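Local coordinates for putative peroxiredoxin MT2298 (Mycobacterium tuberculosis, PDB 5C04), which probably reduces hydrogen peroxide, organic hydroperoxides and perhaps peroxynitrite, drawing its electrons from mycoredoxin, at residues T8-F12 with V22-G26. The protein carries 1 engineered substitution. Sequence-based numbering, arbitrary orientation. Where two conformers were deposited one is given.
Sequences TAPDF and VTLRG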
ATOM      1  N   THR A   8      -0.526  -5.018 -28.596  1.00 41.14           N
ATOM      2  CA  THR A   8      -1.439  -5.889 -27.887  1.00 40.30           C
ATOM      3  C   THR A   8      -1.292  -5.574 -26.402  1.00 37.49           C
ATOM      4  O   THR A   8      -0.178  -5.550 -25.872  1.00 40.01           O
ATOM      5  CB  THR A   8      -1.133  -7.365 -28.157  1.00 42.97           C
ATOM      6  OG1 THR A   8      -1.301  -7.629 -29.561  1.00 45.09           O
ATOM      7  CG2 THR A   8      -2.061  -8.282 -27.360  1.00 43.36           C
ATOM      8  N   ALA A   9      -2.418  -5.313 -25.751  1.00 35.11           N
ATOM      9  CA  ALA A   9      -2.431  -5.036 -24.300  1.00 33.84           C
ATOM     10  C   ALA A   9      -1.978  -6.266 -23.504  1.00 34.81           C
ATOM     11  O   ALA A   9      -2.582  -7.327 -23.648  1.00 36.68           O
ATOM     12  CB  ALA A   9      -3.833  -4.663 -23.878  1.00 32.93           C
ATOM     13  N   PRO A  10      -0.940  -6.128 -22.631  1.00 34.36           N
ATOM     14  CA  PRO A  10      -0.522  -7.278 -21.833  1.00 34.37           C
ATOM     15  C   PRO A  10      -1.656  -7.803 -20.977  1.00 33.23           C
ATOM     16  O   PRO A  10      -2.370  -7.007 -20.365  1.00 32.85           O
ATOM     17  CB  PRO A  10       0.609  -6.707 -20.973  1.00 33.83           C
ATOM     18  CG  PRO A  10       1.220  -5.669 -21.849  1.00 35.14           C
ATOM     19  CD  PRO A  10       0.071  -5.057 -22.601  1.00 34.32           C
ATOM     20  N   ASP A  11      -1.823  -9.124 -20.898  1.00 34.55           N
ATOM     21  CA  ASP A  11      -2.863  -9.664 -20.025  1.00 34.79           C
ATOM     22  C   ASP A  11      -2.440  -9.498 -18.571  1.00 33.38           C
ATOM     23  O   ASP A  11      -1.253  -9.397 -18.237  1.00 35.35           O
ATOM     24  CB  ASP A  11      -3.147 -11.157 -20.255  1.00 39.91           C
ATOM     25  CG  ASP A  11      -4.587 -11.566 -19.826  1.00 42.69           C
ATOM     26  OD1 ASP A  11      -5.411 -10.700 -19.416  1.00 37.80           O
ATOM     27  OD2 ASP A  11      -4.906 -12.778 -19.947  1.00 48.53           O
ATOM     28  N   PHE A  12      -3.448  -9.459 -17.724  1.00 32.51           N
ATOM     29  CA  PHE A  12      -3.214  -9.442 -16.300  1.00 30.90           C
ATOM     30  C   PHE A  12      -4.378 -10.051 -15.565  1.00 31.28           C
ATOM     31  O   PHE A  12      -5.496 -10.059 -16.064  1.00 31.93           O
ATOM     32  CB  PHE A  12      -2.941  -8.011 -15.780  1.00 29.83           C
ATOM     33  CG  PHE A  12      -4.081  -7.020 -16.000  1.00 28.64           C
ATOM     34  CD1 PHE A  12      -5.231  -7.060 -15.223  1.00 28.42           C
ATOM     35  CD2 PHE A  12      -3.985  -6.034 -16.979  1.00 29.55           C
ATOM     36  CE1 PHE A  12      -6.267  -6.151 -15.420  1.00 28.62           C
ATOM     37  CE2 PHE A  12      -5.011  -5.120 -17.176  1.00 29.09           C
ATOM     38  CZ  PHE A  12      -6.152  -5.170 -16.395  1.00 29.23           C
ATOM     39  N   VAL A  22     -10.016 -10.075 -11.311  1.00 30.30           N
ATOM     40  CA  VAL A  22     -10.395  -9.422 -12.559  1.00 29.79           C
ATOM     41  C   VAL A  22      -9.291  -9.673 -13.567  1.00 30.07           C
ATOM     42  O   VAL A  22      -8.129  -9.439 -13.286  1.00 30.69           O
ATOM     43  CB  VAL A  22     -10.544  -7.919 -12.332  1.00 28.90           C
ATOM     44  CG1 VAL A  22     -10.776  -7.196 -13.656  1.00 29.51           C
ATOM     45  CG2 VAL A  22     -11.668  -7.631 -11.351  1.00 29.00           C
ATOM     46  N   THR A  23      -9.658 -10.196 -14.747  1.00 32.52           N
ATOM     47  CA  THR A  23      -8.678 -10.437 -15.811  0.50 33.57           C
ATOM     48  C   THR A  23      -9.034  -9.532 -16.983  1.00 33.57           C
ATOM     49  O   THR A  23     -10.204  -9.271 -17.224  1.00 37.37           O
ATOM     50  CB  THR A  23      -8.647 -11.926 -16.240  0.50 36.00           C
ATOM     51  OG1 THR A  23      -8.095 -12.714 -15.182  0.50 36.21           O
ATOM     52  CG2 THR A  23      -7.808 -12.158 -17.512  0.50 37.05           C
ATOM     53  N   LEU A  24      -8.023  -9.031 -17.689  1.00 32.72           N
ATOM     54  CA  LEU A  24      -8.277  -8.167 -18.860  1.00 31.95           C
ATOM     55  C   LEU A  24      -8.974  -8.966 -19.980  1.00 34.34           C
ATOM     56  O   LEU A  24      -9.939  -8.491 -20.596  1.00 33.34           O
ATOM     57  CB  LEU A  24      -6.970  -7.585 -19.394  1.00 32.65           C
ATOM     58  CG  LEU A  24      -7.080  -6.629 -20.597  1.00 32.63           C
ATOM     59  CD1 LEU A  24      -7.895  -5.407 -20.231  1.00 32.78           C
ATOM     60  CD2 LEU A  24      -5.720  -6.215 -21.139  1.00 32.91           C
ATOM     61  N   ARG A  25      -8.469 -10.171 -20.219  1.00 36.40           N
ATOM     62  CA  ARG A  25      -8.980 -11.038 -21.311  1.00 38.22           C
ATOM     63  C   ARG A  25     -10.468 -11.358 -21.193  1.00 39.26           C
ATOM     64  O   ARG A  25     -11.144 -11.559 -22.225  1.00 41.55           O
ATOM     65  CB  ARG A  25      -8.170 -12.329 -21.348  1.00 40.87           C
ATOM     66  CG  ARG A  25      -8.403 -13.194 -22.575  1.00 44.41           C
ATOM     67  CD  ARG A  25      -7.293 -14.213 -22.685  1.00 46.35           C
ATOM     68  NE  ARG A  25      -6.059 -13.606 -23.193  1.00 47.19           N
ATOM     69  CZ  ARG A  25      -5.617 -13.706 -24.450  1.00 48.18           C
ATOM     70  NH1 ARG A  25      -6.296 -14.388 -25.357  1.00 49.02           N
ATOM     71  NH2 ARG A  25      -4.480 -13.120 -24.799  1.00 48.75           N
ATOM     72  N   GLY A  26     -10.982 -11.412 -19.966  1.00 40.26           N
ATOM     73  CA  GLY A  26     -12.417 -11.588 -19.710  1.00 41.29           C
ATOM     74  C   GLY A  26     -13.333 -10.670 -20.512  1.00 41.23           C
ATOM     75  O   GLY A  26     -14.462 -11.042 -20.833  1.00 43.77           O
TER
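Two torsions set up this contact: Asp11 carries CG trans to its main-chain N (chi1 -155°), which sends the carboxylate across to Arg25, while Phe12 tucks CG over its own backbone, flanked by N and C (chi1 61°), which lays the ring against Leu24. Asp11 OD1 accepts a hydrogen bond from Arg25 N at 3.2 Å, entering on the syn side but 33° out of the carboxylate plane. The same oxygen takes a weak bond from the amide of Phe12. Asp11 OD2 meets the guanidinium edge in a long salt bridge, 3.5 Å from Arg25 NE, with the two flat groups steeply inclined to each other. Phe12 O accepts a hydrogen bond from Leu24 N at 3.2 Å, in the carbonyl plane, and the CA-H of Thr23 as well. The contact closes the open end of the antiparallel hairpin of strands 13-16 and 21-23 in the peroxiredoxin's thioredoxin fold, where loop 8-12 leads into the first strand and the second gives way, after Leu24, to a 3-10 segment; in the conformer given, Thr23 OG1 hydrogen-bonds across the hairpin to the Thr13 hydroxyl. Leu24 CB sits over one face of the Phe12 ring, 4.0 Å from its centroid, in a CH-pi contact. Leu24 CD2 reaches Ala9 CB at 3.7 Å, and Tyr105 touches both residues as well.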